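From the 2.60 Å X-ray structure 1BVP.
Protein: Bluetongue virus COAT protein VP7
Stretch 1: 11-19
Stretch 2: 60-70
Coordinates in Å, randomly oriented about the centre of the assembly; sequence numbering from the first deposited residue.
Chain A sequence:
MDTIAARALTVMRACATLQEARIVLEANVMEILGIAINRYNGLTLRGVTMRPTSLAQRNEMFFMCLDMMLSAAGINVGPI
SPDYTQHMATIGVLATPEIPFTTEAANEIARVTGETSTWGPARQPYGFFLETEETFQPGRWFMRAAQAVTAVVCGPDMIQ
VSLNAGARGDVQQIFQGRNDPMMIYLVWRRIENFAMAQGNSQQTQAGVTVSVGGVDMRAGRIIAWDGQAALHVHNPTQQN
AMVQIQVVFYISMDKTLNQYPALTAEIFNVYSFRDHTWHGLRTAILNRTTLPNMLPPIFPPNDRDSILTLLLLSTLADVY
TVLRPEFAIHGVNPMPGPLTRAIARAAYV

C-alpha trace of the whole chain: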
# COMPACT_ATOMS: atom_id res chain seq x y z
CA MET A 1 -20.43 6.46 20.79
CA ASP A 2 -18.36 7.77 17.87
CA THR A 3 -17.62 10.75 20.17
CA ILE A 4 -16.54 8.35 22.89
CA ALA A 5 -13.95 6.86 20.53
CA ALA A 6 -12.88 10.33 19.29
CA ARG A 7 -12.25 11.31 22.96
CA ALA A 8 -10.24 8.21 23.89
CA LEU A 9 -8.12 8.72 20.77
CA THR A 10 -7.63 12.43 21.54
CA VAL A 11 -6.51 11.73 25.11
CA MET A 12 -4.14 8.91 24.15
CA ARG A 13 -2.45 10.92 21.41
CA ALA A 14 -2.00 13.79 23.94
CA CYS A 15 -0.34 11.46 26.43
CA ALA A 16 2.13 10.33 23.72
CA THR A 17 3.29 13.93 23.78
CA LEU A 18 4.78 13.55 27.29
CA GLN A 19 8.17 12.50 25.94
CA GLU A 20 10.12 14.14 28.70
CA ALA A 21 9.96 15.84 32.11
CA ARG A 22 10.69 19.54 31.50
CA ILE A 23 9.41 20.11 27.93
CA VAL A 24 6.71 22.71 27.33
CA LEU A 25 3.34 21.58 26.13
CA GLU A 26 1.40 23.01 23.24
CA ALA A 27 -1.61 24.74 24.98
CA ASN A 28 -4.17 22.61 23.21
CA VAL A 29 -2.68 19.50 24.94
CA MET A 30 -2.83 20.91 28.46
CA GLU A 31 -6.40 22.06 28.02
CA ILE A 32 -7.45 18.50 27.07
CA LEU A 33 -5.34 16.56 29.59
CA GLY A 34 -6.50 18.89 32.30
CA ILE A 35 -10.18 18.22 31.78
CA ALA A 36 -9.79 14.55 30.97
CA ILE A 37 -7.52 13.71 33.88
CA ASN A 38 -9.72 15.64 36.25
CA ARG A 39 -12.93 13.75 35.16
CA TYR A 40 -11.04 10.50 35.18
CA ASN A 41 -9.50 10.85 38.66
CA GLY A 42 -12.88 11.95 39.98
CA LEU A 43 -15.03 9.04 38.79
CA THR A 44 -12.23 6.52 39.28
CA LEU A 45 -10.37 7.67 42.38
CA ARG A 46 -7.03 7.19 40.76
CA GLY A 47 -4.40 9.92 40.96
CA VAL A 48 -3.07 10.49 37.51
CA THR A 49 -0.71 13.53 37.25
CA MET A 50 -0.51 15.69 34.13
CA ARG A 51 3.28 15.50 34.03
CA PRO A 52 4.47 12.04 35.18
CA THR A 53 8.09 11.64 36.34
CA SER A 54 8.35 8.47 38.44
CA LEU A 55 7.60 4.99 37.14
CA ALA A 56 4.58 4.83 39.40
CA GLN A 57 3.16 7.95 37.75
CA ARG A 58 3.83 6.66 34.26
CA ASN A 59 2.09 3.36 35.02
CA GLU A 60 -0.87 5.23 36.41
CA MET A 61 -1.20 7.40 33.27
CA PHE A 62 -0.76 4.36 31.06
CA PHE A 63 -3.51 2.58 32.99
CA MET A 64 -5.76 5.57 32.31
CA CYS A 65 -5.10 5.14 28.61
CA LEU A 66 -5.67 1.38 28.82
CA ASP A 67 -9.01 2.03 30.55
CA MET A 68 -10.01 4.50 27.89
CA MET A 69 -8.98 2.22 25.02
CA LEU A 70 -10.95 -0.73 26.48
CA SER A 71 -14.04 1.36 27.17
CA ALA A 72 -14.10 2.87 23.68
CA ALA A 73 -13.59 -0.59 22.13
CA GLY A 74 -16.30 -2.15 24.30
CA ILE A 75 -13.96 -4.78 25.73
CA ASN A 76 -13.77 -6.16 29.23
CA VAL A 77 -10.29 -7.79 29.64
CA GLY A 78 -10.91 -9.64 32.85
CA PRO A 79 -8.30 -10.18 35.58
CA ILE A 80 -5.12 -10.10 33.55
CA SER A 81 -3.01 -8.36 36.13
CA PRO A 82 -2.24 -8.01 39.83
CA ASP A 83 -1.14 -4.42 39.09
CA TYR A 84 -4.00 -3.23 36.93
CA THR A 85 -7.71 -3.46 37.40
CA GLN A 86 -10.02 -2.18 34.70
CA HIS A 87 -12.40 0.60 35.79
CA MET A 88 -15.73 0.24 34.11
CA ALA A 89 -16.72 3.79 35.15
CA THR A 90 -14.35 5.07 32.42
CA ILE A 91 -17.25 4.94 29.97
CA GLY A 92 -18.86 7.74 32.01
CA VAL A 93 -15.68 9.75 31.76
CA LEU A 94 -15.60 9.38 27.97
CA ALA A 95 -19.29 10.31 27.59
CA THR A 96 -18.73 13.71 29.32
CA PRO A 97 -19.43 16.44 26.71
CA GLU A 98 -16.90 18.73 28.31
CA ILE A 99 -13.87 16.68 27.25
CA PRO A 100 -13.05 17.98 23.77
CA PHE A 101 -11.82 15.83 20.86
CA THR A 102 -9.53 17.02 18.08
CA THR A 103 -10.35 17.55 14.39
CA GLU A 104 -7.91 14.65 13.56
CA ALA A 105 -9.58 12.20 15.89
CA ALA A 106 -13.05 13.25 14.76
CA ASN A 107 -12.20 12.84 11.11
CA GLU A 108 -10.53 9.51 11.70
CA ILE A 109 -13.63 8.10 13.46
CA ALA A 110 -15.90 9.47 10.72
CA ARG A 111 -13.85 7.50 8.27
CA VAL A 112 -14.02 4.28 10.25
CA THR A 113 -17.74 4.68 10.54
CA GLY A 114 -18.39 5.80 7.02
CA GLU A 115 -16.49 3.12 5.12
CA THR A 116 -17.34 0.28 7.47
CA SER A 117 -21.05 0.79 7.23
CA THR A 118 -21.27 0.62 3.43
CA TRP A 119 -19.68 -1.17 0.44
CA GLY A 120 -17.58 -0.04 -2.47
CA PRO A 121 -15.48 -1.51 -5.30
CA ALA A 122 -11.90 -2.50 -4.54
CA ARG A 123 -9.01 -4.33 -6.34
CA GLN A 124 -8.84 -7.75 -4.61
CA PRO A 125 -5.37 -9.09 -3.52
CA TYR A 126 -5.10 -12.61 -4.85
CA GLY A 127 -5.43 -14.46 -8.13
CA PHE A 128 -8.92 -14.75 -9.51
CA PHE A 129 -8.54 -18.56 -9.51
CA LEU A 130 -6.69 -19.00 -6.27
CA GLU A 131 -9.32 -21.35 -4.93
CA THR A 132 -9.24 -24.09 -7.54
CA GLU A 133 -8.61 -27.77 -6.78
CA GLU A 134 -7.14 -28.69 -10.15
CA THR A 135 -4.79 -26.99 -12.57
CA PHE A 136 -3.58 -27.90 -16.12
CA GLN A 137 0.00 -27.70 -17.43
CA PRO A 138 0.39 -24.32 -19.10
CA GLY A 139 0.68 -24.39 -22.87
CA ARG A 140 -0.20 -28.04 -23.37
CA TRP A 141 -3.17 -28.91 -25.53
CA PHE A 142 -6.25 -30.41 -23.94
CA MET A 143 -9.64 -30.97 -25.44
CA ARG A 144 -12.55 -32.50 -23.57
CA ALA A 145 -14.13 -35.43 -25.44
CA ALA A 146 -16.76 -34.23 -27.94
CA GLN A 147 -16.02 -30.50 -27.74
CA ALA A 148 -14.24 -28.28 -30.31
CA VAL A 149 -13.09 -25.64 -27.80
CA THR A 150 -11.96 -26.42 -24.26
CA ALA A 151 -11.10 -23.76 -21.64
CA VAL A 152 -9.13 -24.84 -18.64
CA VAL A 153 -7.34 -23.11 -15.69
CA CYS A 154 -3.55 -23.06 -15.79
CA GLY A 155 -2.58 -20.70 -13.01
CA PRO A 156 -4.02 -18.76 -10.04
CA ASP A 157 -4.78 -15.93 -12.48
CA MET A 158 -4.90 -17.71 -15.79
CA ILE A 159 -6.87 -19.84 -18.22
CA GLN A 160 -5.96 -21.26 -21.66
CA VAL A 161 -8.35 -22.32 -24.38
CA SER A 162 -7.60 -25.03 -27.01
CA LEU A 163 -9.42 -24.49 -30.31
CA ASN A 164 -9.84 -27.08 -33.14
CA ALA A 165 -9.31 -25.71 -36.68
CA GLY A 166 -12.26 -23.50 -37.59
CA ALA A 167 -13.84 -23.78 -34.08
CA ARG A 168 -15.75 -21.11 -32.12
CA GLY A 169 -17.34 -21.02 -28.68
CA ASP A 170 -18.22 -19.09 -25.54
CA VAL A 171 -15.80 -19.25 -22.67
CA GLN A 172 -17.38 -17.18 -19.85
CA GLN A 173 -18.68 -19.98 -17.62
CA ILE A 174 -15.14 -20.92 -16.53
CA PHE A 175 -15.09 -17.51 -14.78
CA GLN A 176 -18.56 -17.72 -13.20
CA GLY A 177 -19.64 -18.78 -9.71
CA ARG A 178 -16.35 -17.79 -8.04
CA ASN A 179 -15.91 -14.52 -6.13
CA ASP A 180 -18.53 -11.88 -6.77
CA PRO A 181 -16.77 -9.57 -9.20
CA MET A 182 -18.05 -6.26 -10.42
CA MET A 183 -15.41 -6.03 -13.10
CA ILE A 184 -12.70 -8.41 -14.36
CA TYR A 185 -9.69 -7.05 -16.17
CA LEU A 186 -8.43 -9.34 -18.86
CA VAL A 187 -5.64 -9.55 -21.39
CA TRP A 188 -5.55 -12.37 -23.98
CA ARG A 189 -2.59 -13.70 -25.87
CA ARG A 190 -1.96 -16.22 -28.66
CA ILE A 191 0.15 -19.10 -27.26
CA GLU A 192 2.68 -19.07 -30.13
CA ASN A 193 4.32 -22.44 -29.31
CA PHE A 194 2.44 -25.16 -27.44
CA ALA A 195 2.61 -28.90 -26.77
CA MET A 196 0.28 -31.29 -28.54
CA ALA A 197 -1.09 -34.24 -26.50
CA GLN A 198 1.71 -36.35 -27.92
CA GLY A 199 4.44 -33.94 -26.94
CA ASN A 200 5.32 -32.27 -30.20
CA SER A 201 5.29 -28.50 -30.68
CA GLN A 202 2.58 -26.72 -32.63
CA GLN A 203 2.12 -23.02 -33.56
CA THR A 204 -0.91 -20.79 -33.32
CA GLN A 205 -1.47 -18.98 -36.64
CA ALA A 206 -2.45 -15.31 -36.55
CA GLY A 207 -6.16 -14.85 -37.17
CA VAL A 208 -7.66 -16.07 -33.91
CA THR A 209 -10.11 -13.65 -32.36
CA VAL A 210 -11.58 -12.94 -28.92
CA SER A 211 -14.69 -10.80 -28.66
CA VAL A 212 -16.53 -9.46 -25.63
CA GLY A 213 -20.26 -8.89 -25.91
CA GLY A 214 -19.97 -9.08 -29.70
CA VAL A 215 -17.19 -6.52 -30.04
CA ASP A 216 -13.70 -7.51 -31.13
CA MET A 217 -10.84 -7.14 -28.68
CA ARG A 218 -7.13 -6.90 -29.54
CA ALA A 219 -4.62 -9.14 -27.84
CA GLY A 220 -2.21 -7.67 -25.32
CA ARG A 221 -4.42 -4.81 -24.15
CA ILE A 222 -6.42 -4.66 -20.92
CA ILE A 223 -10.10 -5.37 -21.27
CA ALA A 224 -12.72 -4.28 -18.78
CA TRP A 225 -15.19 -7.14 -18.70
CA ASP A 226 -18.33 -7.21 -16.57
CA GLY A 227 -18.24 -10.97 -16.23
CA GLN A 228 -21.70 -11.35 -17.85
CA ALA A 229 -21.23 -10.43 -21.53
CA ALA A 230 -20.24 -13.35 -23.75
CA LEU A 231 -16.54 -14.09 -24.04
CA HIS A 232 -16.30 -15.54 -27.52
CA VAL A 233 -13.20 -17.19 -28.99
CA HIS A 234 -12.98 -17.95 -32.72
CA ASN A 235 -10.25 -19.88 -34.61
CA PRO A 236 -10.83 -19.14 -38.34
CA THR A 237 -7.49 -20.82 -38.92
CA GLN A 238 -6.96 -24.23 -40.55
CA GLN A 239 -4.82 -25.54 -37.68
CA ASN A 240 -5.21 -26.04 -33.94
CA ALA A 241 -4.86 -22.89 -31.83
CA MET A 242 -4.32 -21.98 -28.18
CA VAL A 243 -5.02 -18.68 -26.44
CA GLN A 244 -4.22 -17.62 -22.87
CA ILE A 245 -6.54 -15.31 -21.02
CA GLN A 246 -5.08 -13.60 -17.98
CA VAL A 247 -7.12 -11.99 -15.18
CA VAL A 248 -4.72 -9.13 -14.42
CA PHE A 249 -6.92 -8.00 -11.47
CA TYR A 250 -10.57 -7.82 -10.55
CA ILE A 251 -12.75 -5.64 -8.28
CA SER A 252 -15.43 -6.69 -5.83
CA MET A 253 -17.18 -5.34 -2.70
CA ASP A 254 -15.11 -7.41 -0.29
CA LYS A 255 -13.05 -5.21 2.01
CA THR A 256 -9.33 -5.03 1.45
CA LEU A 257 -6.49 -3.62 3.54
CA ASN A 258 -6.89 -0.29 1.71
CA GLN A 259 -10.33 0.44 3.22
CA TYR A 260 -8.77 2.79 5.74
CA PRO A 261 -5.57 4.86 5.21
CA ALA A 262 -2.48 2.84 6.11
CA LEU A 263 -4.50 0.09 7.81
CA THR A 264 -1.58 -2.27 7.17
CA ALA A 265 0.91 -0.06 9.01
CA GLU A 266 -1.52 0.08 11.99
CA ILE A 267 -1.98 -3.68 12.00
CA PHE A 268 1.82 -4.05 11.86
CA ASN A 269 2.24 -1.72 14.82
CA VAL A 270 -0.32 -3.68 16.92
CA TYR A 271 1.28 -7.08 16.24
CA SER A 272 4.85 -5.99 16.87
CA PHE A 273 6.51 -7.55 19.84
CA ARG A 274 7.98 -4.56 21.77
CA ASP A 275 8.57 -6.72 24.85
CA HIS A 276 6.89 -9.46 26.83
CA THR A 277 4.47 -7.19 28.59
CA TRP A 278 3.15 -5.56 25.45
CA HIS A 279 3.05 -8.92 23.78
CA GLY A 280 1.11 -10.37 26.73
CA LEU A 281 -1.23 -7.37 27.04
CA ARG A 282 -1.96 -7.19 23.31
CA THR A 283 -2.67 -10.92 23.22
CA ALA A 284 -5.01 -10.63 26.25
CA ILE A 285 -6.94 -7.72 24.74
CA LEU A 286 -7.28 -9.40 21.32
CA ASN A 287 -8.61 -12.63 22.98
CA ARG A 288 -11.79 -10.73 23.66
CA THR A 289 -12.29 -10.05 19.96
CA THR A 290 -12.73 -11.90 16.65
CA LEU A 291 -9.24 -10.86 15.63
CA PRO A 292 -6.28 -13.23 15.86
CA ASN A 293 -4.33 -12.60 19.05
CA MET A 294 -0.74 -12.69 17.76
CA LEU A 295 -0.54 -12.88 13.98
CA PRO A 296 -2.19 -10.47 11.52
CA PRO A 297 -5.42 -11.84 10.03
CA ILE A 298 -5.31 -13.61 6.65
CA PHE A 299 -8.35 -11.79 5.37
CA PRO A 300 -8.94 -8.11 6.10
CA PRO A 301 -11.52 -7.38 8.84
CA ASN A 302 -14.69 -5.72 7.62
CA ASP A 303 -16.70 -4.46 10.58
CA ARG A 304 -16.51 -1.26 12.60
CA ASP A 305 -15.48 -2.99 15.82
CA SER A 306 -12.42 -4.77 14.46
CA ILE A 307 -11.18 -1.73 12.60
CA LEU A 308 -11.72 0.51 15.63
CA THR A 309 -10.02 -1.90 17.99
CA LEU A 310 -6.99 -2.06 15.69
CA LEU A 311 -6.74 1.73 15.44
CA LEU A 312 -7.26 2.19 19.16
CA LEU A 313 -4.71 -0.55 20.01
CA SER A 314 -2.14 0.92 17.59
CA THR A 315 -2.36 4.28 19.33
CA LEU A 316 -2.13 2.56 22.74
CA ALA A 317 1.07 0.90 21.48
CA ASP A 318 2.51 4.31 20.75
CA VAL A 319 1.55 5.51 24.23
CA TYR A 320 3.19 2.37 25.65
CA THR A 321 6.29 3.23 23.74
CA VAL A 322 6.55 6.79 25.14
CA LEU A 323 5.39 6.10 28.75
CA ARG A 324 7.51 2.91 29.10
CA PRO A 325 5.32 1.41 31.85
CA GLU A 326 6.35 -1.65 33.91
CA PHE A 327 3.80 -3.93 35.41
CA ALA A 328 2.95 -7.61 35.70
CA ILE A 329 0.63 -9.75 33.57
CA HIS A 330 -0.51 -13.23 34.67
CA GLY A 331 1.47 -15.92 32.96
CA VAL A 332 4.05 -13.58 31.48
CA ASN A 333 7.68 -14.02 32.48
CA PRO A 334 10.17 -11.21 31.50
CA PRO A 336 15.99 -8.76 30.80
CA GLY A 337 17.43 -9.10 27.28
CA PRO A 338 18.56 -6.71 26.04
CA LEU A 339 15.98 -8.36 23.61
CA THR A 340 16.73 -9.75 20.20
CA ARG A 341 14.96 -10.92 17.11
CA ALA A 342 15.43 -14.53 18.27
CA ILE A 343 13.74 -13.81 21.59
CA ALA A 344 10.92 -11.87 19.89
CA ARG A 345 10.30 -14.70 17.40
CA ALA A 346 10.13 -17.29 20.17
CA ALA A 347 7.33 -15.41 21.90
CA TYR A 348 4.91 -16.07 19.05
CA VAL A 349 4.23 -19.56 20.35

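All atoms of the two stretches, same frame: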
# COMPACT_ATOMS: atom_id res chain seq x y z
N VAL A 11 -7.26 11.81 23.86
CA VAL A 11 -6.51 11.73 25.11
C VAL A 11 -5.24 10.92 25.00
O VAL A 11 -4.19 11.32 25.54
CB VAL A 11 -7.35 11.14 26.21
CG1 VAL A 11 -6.54 10.99 27.45
CG2 VAL A 11 -8.59 12.01 26.44
N MET A 12 -5.33 9.77 24.32
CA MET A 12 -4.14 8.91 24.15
C MET A 12 -3.08 9.58 23.32
O MET A 12 -1.90 9.51 23.66
CB MET A 12 -4.48 7.57 23.55
CG MET A 12 -5.47 6.75 24.34
SD MET A 12 -5.47 5.05 23.67
CE MET A 12 -6.61 5.18 22.36
N ARG A 13 -3.47 10.26 22.23
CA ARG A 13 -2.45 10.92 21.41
C ARG A 13 -1.78 12.07 22.19
O ARG A 13 -0.60 12.35 21.99
CB ARG A 13 -3.01 11.40 20.06
CG ARG A 13 -3.65 10.32 19.22
CD ARG A 13 -4.18 10.81 17.84
NE ARG A 13 -3.12 10.86 16.84
CZ ARG A 13 -2.74 11.96 16.16
NH1 ARG A 13 -3.35 13.13 16.34
NH2 ARG A 13 -1.70 11.89 15.31
N ALA A 14 -2.52 12.70 23.10
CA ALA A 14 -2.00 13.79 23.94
C ALA A 14 -0.97 13.21 24.91
O ALA A 14 0.09 13.80 25.15
CB ALA A 14 -3.14 14.43 24.71
N CYS A 15 -1.29 12.05 25.50
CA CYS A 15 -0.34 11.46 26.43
C CYS A 15 0.96 11.07 25.74
O CYS A 15 2.02 11.06 26.37
CB CYS A 15 -0.94 10.24 27.10
SG CYS A 15 -2.32 10.55 28.16
N ALA A 16 0.91 10.73 24.45
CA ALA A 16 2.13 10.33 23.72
C ALA A 16 3.04 11.51 23.50
O ALA A 16 4.11 11.38 22.94
CB ALA A 16 1.78 9.71 22.40
N THR A 17 2.55 12.68 23.89
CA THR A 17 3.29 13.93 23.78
C THR A 17 4.28 14.08 24.93
O THR A 17 5.32 14.72 24.79
CB THR A 17 2.27 15.06 23.81
OG1 THR A 17 1.80 15.31 22.48
CG2 THR A 17 2.82 16.27 24.39
N LEU A 18 3.96 13.49 26.08
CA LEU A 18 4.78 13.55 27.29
C LEU A 18 6.10 12.81 27.19
O LEU A 18 6.43 11.98 28.06
CB LEU A 18 3.95 13.02 28.46
CG LEU A 18 2.89 13.98 29.05
CD1 LEU A 18 2.74 15.20 28.24
CD2 LEU A 18 1.56 13.31 29.16
N GLN A 19 6.90 13.16 26.19
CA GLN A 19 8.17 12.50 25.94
C GLN A 19 9.14 12.72 27.09
O GLN A 19 9.80 11.81 27.54
CB GLN A 19 8.77 12.95 24.58
CG GLN A 19 8.92 11.83 23.48
CD GLN A 19 7.81 11.84 22.38
OE1 GLN A 19 6.64 11.56 22.61
NE2 GLN A 19 8.22 12.12 21.16
N GLU A 60 0.46 4.72 36.13
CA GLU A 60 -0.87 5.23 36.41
C GLU A 60 -1.49 5.94 35.19
O GLU A 60 -2.67 5.76 34.89
CB GLU A 60 -0.76 6.16 37.63
CG GLU A 60 -2.06 6.51 38.26
CD GLU A 60 -2.43 5.60 39.39
OE1 GLU A 60 -1.95 4.42 39.38
OE2 GLU A 60 -3.22 6.08 40.26
N MET A 61 -0.68 6.71 34.46
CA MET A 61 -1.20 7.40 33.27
C MET A 61 -1.49 6.38 32.18
O MET A 61 -2.51 6.47 31.48
CB MET A 61 -0.22 8.43 32.74
CG MET A 61 -0.80 9.17 31.55
SD MET A 61 0.24 10.50 30.95
CE MET A 61 -0.63 11.81 31.72
N PHE A 62 -0.58 5.41 32.04
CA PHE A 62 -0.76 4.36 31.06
C PHE A 62 -2.05 3.58 31.36
O PHE A 62 -2.82 3.26 30.44
CB PHE A 62 0.41 3.39 31.02
CG PHE A 62 0.22 2.31 30.00
CD1 PHE A 62 0.32 2.60 28.64
CD2 PHE A 62 -0.19 1.04 30.39
CE1 PHE A 62 0.00 1.64 27.68
CE2 PHE A 62 -0.52 0.07 29.44
CZ PHE A 62 -0.42 0.37 28.09
N PHE A 63 -2.30 3.30 32.64
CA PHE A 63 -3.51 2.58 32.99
C PHE A 63 -4.74 3.38 32.64
O PHE A 63 -5.77 2.81 32.29
CB PHE A 63 -3.54 2.23 34.46
CG PHE A 63 -2.48 1.25 34.85
CD1 PHE A 63 -1.96 0.35 33.92
CD2 PHE A 63 -2.01 1.22 36.16
CE1 PHE A 63 -0.98 -0.57 34.30
CE2 PHE A 63 -1.03 0.30 36.54
CZ PHE A 63 -0.51 -0.59 35.62
N MET A 64 -4.62 4.71 32.65
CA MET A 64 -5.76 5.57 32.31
C MET A 64 -6.04 5.39 30.83
O MET A 64 -7.18 5.33 30.40
CB MET A 64 -5.44 7.03 32.62
CG MET A 64 -6.56 7.95 32.19
SD MET A 64 -6.18 9.67 32.26
CE MET A 64 -4.87 9.89 31.01
N CYS A 65 -4.97 5.33 30.04
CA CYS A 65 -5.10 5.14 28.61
C CYS A 65 -5.67 3.76 28.29
O CYS A 65 -6.58 3.62 27.45
CB CYS A 65 -3.75 5.31 27.99
SG CYS A 65 -3.28 7.02 27.94
N LEU A 66 -5.17 2.74 28.99
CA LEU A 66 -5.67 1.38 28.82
C LEU A 66 -7.17 1.35 29.11
O LEU A 66 -7.96 0.81 28.33
CB LEU A 66 -4.92 0.44 29.74
CG LEU A 66 -5.23 -1.06 29.67
CD1 LEU A 66 -5.27 -1.57 28.25
CD2 LEU A 66 -4.15 -1.80 30.45
N ASP A 67 -7.59 1.99 30.20
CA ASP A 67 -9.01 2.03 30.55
C ASP A 67 -9.84 2.66 29.46
O ASP A 67 -10.93 2.19 29.14
CB ASP A 67 -9.26 2.83 31.83
CG ASP A 67 -9.19 1.98 33.08
OD1 ASP A 67 -9.30 0.74 32.99
OD2 ASP A 67 -9.02 2.56 34.17
N MET A 68 -9.32 3.76 28.92
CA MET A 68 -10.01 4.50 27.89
C MET A 68 -10.09 3.74 26.59
O MET A 68 -11.13 3.77 25.92
CB MET A 68 -9.34 5.85 27.70
CG MET A 68 -9.56 6.77 28.88
SD MET A 68 -8.90 8.40 28.59
CE MET A 68 -9.81 9.25 29.84
N MET A 69 -9.01 3.04 26.23
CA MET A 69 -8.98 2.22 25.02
C MET A 69 -10.02 1.08 25.18
O MET A 69 -10.92 0.95 24.36
CB MET A 69 -7.57 1.67 24.84
CG MET A 69 -7.32 0.80 23.59
SD MET A 69 -7.63 -0.96 23.88
CE MET A 69 -8.64 -1.39 22.50
N LEU A 70 -10.00 0.35 26.30
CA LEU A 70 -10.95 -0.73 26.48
C LEU A 70 -12.39 -0.26 26.49
O LEU A 70 -13.25 -0.90 25.89
CB LEU A 70 -10.64 -1.55 27.75
CG LEU A 70 -9.22 -2.14 27.74
CD1 LEU A 70 -8.86 -2.73 29.07
CD2 LEU A 70 -9.06 -3.16 26.61

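Two segments can pack without a hydrogen bond between them; residues 11-19, a helix followed by a turn, against the helix 60-70 in the bluetongue virus coat protein VP7 are a compact example. The helices run nearly antiparallel, at 155°, with their axes 10.2 Å apart at closest approach. No hydrogen bond crosses between them; the backbone polar groups are largely engaged within each helix, as in Cys15 N to Val11 O (3.0 Å) and Met69 N to Cys65 O (2.8 Å). What remains for the interface is apolar and sulfur-rich, and together the two stretches bury 366 Å².

The centre is a pair of cysteines. Cys15 and Cys65 both point toward the opposing stretch and both adopt the m rotamer, which brings Cys15 SG to 3.7 Å from Cys65 SG. That separation is a van der Waals contact, far beyond the 2.0 Å or so of a disulfide. The short side chain of Cys15 puts its sulfur within contact of three partners: besides Cys65, Cys15 SG lies 3.8 Å from Met61 SD and 3.9 Å from Met64 CE.

The methionines supply reach, and their torsions show how. Met61 is extended through chi1 and chi2 (both t), carrying its sulfur out to meet the loop beyond the first helix, where Met61 SD sits 3.6 Å from Leu18 CD2. Leu18 closes the type I turn that starts at Cys15, so the turn brings a branched side chain back against the same methionine. Met64 starts sideways, but t, t and then p at chi3 bring its methyl to the interface, with Met64 CE 4.1 Å from Val11 CG1. Met68 points toward the first stretch; chi1 m and chi2 t carry its sulfur there, where Met68 SD packs 3.7 Å from Val11 CG1. Val11, with chi1 t, has CG1 within reach of both Met64 and Met68, and Val11 CG2 also lies 4.2 Å from Met68 SD.

Met12 has the largest covered area, 67 Å², although its CA-to-CB bond points sideways. Chi1 m sets Met12 CG 4.2 Å from Cys65 SG, chi2 t carries Met12 SD to 4.1 Å from Met69 CB, and chi3 m leaves Met12 CE 4.4 Å from that same Met69 CB. Met69 does the reverse: it contributes through its CB, while the end of its side chain leads away.

The faces turned elsewhere complete the pattern. Phe62 and Leu66 point away from the first stretch yet are buried, and Asp67 has both carboxylate oxygens hydrogen-bonded elsewhere in the structure. The general lesson is that unbranched, flexible methionines can fill the spaces around small or compact residues.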